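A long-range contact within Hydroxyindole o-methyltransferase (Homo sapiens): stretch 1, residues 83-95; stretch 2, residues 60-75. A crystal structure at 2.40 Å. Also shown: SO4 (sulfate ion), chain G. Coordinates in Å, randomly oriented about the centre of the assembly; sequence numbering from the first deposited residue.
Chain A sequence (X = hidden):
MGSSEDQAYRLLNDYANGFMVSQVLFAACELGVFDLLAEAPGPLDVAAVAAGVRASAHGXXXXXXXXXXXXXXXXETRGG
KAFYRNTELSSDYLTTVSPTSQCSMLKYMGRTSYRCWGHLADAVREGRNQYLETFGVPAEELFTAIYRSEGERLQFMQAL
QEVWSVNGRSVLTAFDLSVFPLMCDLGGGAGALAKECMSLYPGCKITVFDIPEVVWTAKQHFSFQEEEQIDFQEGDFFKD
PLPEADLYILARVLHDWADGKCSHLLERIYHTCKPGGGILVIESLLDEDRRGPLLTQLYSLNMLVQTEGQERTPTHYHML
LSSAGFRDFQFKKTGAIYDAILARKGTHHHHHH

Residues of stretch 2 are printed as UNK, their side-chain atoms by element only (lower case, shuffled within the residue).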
# COMPACT_ATOMS: atom_id res chain seq x y z
N PHE A 83 -9.17 -25.18 8.08
CA PHE A 83 -8.27 -25.05 9.23
C PHE A 83 -6.97 -24.39 8.79
O PHE A 83 -6.31 -24.86 7.86
CB PHE A 83 -8.04 -26.40 9.92
CG PHE A 83 -9.26 -26.87 10.67
CD1 PHE A 83 -9.49 -26.47 11.98
CD2 PHE A 83 -10.19 -27.71 10.06
CE1 PHE A 83 -10.63 -26.89 12.67
CE2 PHE A 83 -11.33 -28.13 10.75
CZ PHE A 83 -11.53 -27.73 12.05
N TYR A 84 -6.64 -23.28 9.45
CA TYR A 84 -5.48 -22.46 9.13
C TYR A 84 -4.32 -22.75 10.03
O TYR A 84 -4.50 -23.06 11.20
CB TYR A 84 -5.85 -20.98 9.21
CG TYR A 84 -7.03 -20.63 8.32
CD1 TYR A 84 -8.34 -20.75 8.78
CD2 TYR A 84 -6.83 -20.25 7.00
CE1 TYR A 84 -9.43 -20.51 7.95
CE2 TYR A 84 -7.92 -19.99 6.16
CZ TYR A 84 -9.21 -20.13 6.63
OH TYR A 84 -10.26 -19.81 5.82
N ARG A 85 -3.11 -22.66 9.47
CA ARG A 85 -1.87 -22.89 10.19
C ARG A 85 -0.81 -21.91 9.68
O ARG A 85 -0.95 -21.39 8.57
CB ARG A 85 -1.43 -24.37 10.08
CG ARG A 85 -0.63 -24.75 8.84
CD ARG A 85 -0.49 -26.25 8.70
NE ARG A 85 -0.62 -26.68 7.30
CZ ARG A 85 -1.78 -26.82 6.66
NH1 ARG A 85 -2.93 -26.55 7.27
NH2 ARG A 85 -1.80 -27.22 5.40
N ASN A 86 0.24 -21.66 10.48
CA ASN A 86 1.33 -20.77 10.10
C ASN A 86 2.24 -21.43 9.05
O ASN A 86 2.28 -22.67 8.93
CB ASN A 86 2.17 -20.38 11.33
CG ASN A 86 1.65 -19.21 12.13
OD1 ASN A 86 1.28 -18.15 11.59
ND2 ASN A 86 1.69 -19.33 13.45
N THR A 87 2.95 -20.59 8.30
CA THR A 87 3.96 -20.98 7.30
C THR A 87 5.34 -20.85 7.97
O THR A 87 5.42 -20.52 9.16
CB THR A 87 3.90 -20.02 6.10
OG1 THR A 87 3.93 -18.67 6.58
CG2 THR A 87 2.71 -20.27 5.20
N GLU A 88 6.42 -21.07 7.20
CA GLU A 88 7.78 -20.90 7.72
C GLU A 88 7.99 -19.41 7.91
O GLU A 88 8.50 -18.99 8.95
CB GLU A 88 8.83 -21.49 6.76
CG GLU A 88 8.99 -23.00 6.88
CD GLU A 88 10.05 -23.51 7.84
OE1 GLU A 88 10.58 -22.72 8.65
OE2 GLU A 88 10.34 -24.73 7.78
N LEU A 89 7.48 -18.61 6.94
CA LEU A 89 7.51 -17.15 6.90
C LEU A 89 6.91 -16.52 8.17
O LEU A 89 7.57 -15.72 8.81
CB LEU A 89 6.71 -16.67 5.65
CG LEU A 89 7.00 -15.27 5.10
CD1 LEU A 89 6.56 -15.15 3.66
CD2 LEU A 89 6.35 -14.19 5.94
N SER A 90 5.65 -16.84 8.47
CA SER A 90 4.91 -16.28 9.61
C SER A 90 5.43 -16.74 10.95
O SER A 90 5.44 -15.95 11.89
CB SER A 90 3.40 -16.51 9.47
OG SER A 90 3.05 -17.87 9.26
N SER A 91 5.89 -17.99 11.04
CA SER A 91 6.46 -18.53 12.28
C SER A 91 7.76 -17.77 12.61
O SER A 91 7.92 -17.27 13.73
CB SER A 91 6.71 -20.02 12.13
OG SER A 91 7.48 -20.54 13.20
N ASP A 92 8.63 -17.61 11.61
CA ASP A 92 9.92 -16.94 11.74
C ASP A 92 9.84 -15.42 11.83
O ASP A 92 10.65 -14.83 12.55
CB ASP A 92 10.87 -17.34 10.59
CG ASP A 92 11.14 -18.83 10.40
OD1 ASP A 92 10.95 -19.60 11.36
OD2 ASP A 92 11.54 -19.22 9.28
N TYR A 93 8.93 -14.77 11.08
CA TYR A 93 8.93 -13.30 11.07
C TYR A 93 7.73 -12.61 11.64
O TYR A 93 7.74 -11.39 11.74
CB TYR A 93 9.19 -12.77 9.65
CG TYR A 93 10.44 -13.31 8.99
CD1 TYR A 93 11.71 -12.96 9.44
CD2 TYR A 93 10.35 -14.17 7.90
CE1 TYR A 93 12.86 -13.49 8.86
CE2 TYR A 93 11.50 -14.69 7.29
CZ TYR A 93 12.75 -14.35 7.78
OH TYR A 93 13.88 -14.85 7.18
N LEU A 94 6.67 -13.36 11.95
CA LEU A 94 5.40 -12.79 12.38
C LEU A 94 4.87 -13.25 13.75
O LEU A 94 3.79 -12.83 14.14
CB LEU A 94 4.33 -12.97 11.26
CG LEU A 94 4.70 -12.44 9.86
CD1 LEU A 94 3.67 -12.83 8.82
CD2 LEU A 94 4.84 -10.94 9.87
N THR A 95 5.63 -14.11 14.47
CA THR A 95 5.27 -14.53 15.83
C THR A 95 6.16 -13.78 16.82
O THR A 95 7.36 -13.61 16.56
CB THR A 95 5.29 -16.07 16.03
OG1 THR A 95 6.63 -16.56 16.03
CG2 THR A 95 4.41 -16.83 15.01
N UNK A 60 -12.71 -11.77 9.74
CA UNK A 60 -11.66 -12.75 10.03
C UNK A 60 -11.42 -13.67 8.83
O UNK A 60 -10.27 -13.83 8.43
c UNK A 60 -10.90 -14.53 11.66
o UNK A 60 -12.13 -12.62 12.39
c UNK A 60 -11.97 -13.54 11.31
N UNK A 61 -12.51 -14.23 8.23
CA UNK A 61 -12.42 -15.12 7.08
C UNK A 61 -11.79 -14.44 5.90
O UNK A 61 -10.90 -15.01 5.27
c UNK A 61 -13.65 -16.90 5.76
c UNK A 61 -14.85 -17.26 4.90
o UNK A 61 -15.50 -16.34 4.35
c UNK A 61 -13.78 -15.72 6.71
o UNK A 61 -15.07 -18.47 4.70
N UNK A 62 -12.19 -13.20 5.62
CA UNK A 62 -11.61 -12.42 4.53
C UNK A 62 -10.13 -12.28 4.77
O UNK A 62 -9.34 -12.63 3.90
c UNK A 62 -13.66 -11.02 3.74
c UNK A 62 -13.58 -11.47 2.30
c UNK A 62 -14.27 -9.62 3.78
c UNK A 62 -12.28 -11.04 4.41
N UNK A 63 -9.75 -11.88 5.99
CA UNK A 63 -8.37 -11.69 6.41
C UNK A 63 -7.53 -12.97 6.29
O UNK A 63 -6.45 -12.92 5.70
c UNK A 63 -6.90 -10.55 9.80
c UNK A 63 -7.06 -10.43 8.30
c UNK A 63 -7.07 -8.95 7.92
c UNK A 63 -8.34 -11.12 7.84
N UNK A 64 -8.03 -14.10 6.83
CA UNK A 64 -7.33 -15.39 6.79
C UNK A 64 -7.19 -15.89 5.35
O UNK A 64 -6.10 -16.31 4.95
c UNK A 64 -8.07 -16.46 7.62
c UNK A 64 -9.16 -17.23 9.75
c UNK A 64 -8.12 -16.29 9.15
c UNK A 64 -6.75 -16.53 9.80
N UNK A 65 -8.28 -15.80 4.55
CA UNK A 65 -8.28 -16.23 3.15
C UNK A 65 -7.31 -15.43 2.31
O UNK A 65 -6.58 -16.03 1.51
o UNK A 65 -11.81 -17.31 2.91
c UNK A 65 -10.56 -17.40 3.09
o UNK A 65 -10.01 -18.38 3.65
c UNK A 65 -9.69 -16.27 2.56
N UNK A 66 -7.23 -14.11 2.52
CA UNK A 66 -6.25 -13.28 1.81
C UNK A 66 -4.82 -13.73 2.22
O UNK A 66 -3.98 -13.91 1.34
c UNK A 66 -6.51 -11.77 1.98
c UNK A 66 -8.56 -10.24 1.85
c UNK A 66 -7.84 -11.39 1.31
c UNK A 66 -5.36 -10.92 1.42
N UNK A 67 -4.59 -14.00 3.53
CA UNK A 67 -3.29 -14.44 4.07
C UNK A 67 -2.83 -15.75 3.42
O UNK A 67 -1.64 -15.90 3.13
s UNK A 67 -3.26 -12.95 6.46
c UNK A 67 -3.34 -14.55 5.59
N UNK A 68 -3.79 -16.68 3.15
CA UNK A 68 -3.53 -17.96 2.49
C UNK A 68 -3.07 -17.70 1.04
O UNK A 68 -2.01 -18.21 0.65
c UNK A 68 -4.73 -18.93 2.56
c UNK A 68 -4.43 -20.23 1.82
c UNK A 68 -5.12 -19.22 4.01
N UNK A 69 -3.81 -16.87 0.27
CA UNK A 69 -3.47 -16.47 -1.11
C UNK A 69 -2.10 -15.77 -1.18
O UNK A 69 -1.37 -15.95 -2.16
c UNK A 69 -4.55 -15.55 -1.68
o UNK A 69 -5.77 -16.25 -1.83
N UNK A 70 -1.76 -14.97 -0.15
CA UNK A 70 -0.49 -14.24 -0.05
C UNK A 70 0.66 -15.15 0.40
O UNK A 70 1.80 -14.71 0.41
c UNK A 70 -0.93 -11.23 -0.84
c UNK A 70 -0.59 -13.04 0.93
c UNK A 70 -1.43 -11.82 0.49
c UNK A 70 -1.44 -10.75 1.57
N UNK A 71 0.38 -16.41 0.79
CA UNK A 71 1.39 -17.37 1.28
C UNK A 71 1.92 -17.03 2.67
O UNK A 71 3.02 -17.46 3.05
n UNK A 71 3.35 -15.86 -3.67
c UNK A 71 2.03 -17.46 -2.25
c UNK A 71 2.06 -18.40 -1.01
c UNK A 71 3.41 -17.05 -2.76
c UNK A 71 2.53 -17.69 0.27
N UNK A 72 1.12 -16.27 3.45
CA UNK A 72 1.49 -15.96 4.82
C UNK A 72 0.92 -17.10 5.68
O UNK A 72 1.50 -17.43 6.71
c UNK A 72 1.44 -13.36 4.47
c UNK A 72 2.93 -13.11 4.63
c UNK A 72 0.98 -14.58 5.28
c UNK A 72 0.61 -12.13 4.81
N UNK A 73 -0.18 -17.72 5.23
CA UNK A 73 -0.80 -18.87 5.91
C UNK A 73 -1.08 -20.06 4.97
O UNK A 73 -1.19 -19.90 3.74
c UNK A 73 -2.09 -18.48 6.65
c UNK A 73 -3.40 -17.20 8.32
c UNK A 73 -1.09 -17.92 8.91
c UNK A 73 -2.02 -17.46 7.78
N UNK A 74 -1.21 -21.26 5.55
CA UNK A 74 -1.55 -22.49 4.85
C UNK A 74 -2.95 -22.91 5.31
O UNK A 74 -3.29 -22.73 6.48
n UNK A 74 2.85 -26.72 5.40
c UNK A 74 1.53 -24.88 4.33
c UNK A 74 2.06 -25.48 5.62
c UNK A 74 0.83 -23.51 4.50
c UNK A 74 -0.55 -23.63 5.16
N UNK A 75 -3.76 -23.48 4.41
CA UNK A 75 -5.09 -23.95 4.77
C UNK A 75 -5.16 -25.45 4.50
O UNK A 75 -4.37 -25.97 3.71
c UNK A 75 -6.24 -23.12 4.12
c UNK A 75 -7.57 -23.36 4.83
c UNK A 75 -6.37 -23.37 2.63
S SO4 G . 5.58 -23.67 4.49
O1 SO4 G . 6.82 -24.46 4.59
O2 SO4 G . 4.80 -23.84 5.71
O3 SO4 G . 5.92 -22.25 4.34
O4 SO4 G . 4.79 -24.12 3.34

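Position 60 has a first carbon bearing one oxygen and one carbon, all beyond reach of stretch 1: Thr60. Position 61 has three carbons, the third carrying two oxygens, and its chain passes on the fringe of the Tyr84 hydroxyl: Glu61. Positions 62 and 63 each hold four carbons forked at the second and turn to other parts of the fold, so they are Leu62 and Leu63.

Position 64 repeats that fork, but lies over one face of the Tyr84 ring, its CB 3.9 Å from the ring centroid. This is Leu64, whose CD1 comes 3.7 Å from CD1 of Tyr84. At position 65 two carbons end in a pair of oxygens, and one of these lies near the plane of the same ring, beside its hydroxyl: Asp65. Tyr84 OH donates to Asp65 OD1 at 2.6 Å, so the buried hydroxyl is satisfied.

Position 66 forks at its first carbon, with one arm two carbons long, and touches nothing on stretch 1: Ile66. Position 67 is one carbon and a sulfur, Cys67, also out of contact. Position 68 has one carbon carrying two more and meets the edge of the tyrosine ring; it is Val68, with CG2 3.6 Å from CD2 of Tyr84. Position 69, a carbon and an oxygen, is Ser69, and position 70, four carbons forked at the second, is Leu70; neither engages stretch 1.

Position 71 runs four carbons to a nitrogen, and its end leads away: Lys71. Its positive phi follows the helix in a Schellman motif, which turns the chain toward the strand. Position 72 has four carbons forked at the second, against Leu89 and Leu94: Leu72. Its CD2 is 3.8 Å from CD2 of Leu89, while its carbonyl O accepts from Thr87 OG1 at 2.7 Å. Position 73 has the same fork and reaches Asn86; Leu73 places CD2 3.6 Å from OD1 of Asn86.

Position 74, four carbons in a row ending in nitrogen, lies alongside Arg85: Lys74. CB covers one face of the guanidinium, and NZ sits 4.0 Å from NE of Arg85, like charges that the aliphatic packing must tolerate. Position 75, one carbon carrying two, covers the ring face of Tyr84 opposite Leu64: Val75. Its CG2 is 3.6 Å from CE2 of Tyr84.

The contact works by joining a short antiparallel ladder to a ring pocket. Lys74 N donates to Arg85 O and Arg85 N to Lys74 O, both at 3.0 Å, fixing the register. That register puts Val75 beside Tyr84 on one sheet face and Lys74 beside Arg85 on the other. The tyrosine is then held between Leu64 and Val75, with Asp65 receiving its hydroxyl. Beyond the ladder, Thr87 does two jobs with one oxygen: OG1 donates to Leu72 O and accepts from Ser90 N at 3.1 Å, capping the next helix while tying it to the turn.

Stretch 2, residues 60-75: TELLLDICVSLKLLKV
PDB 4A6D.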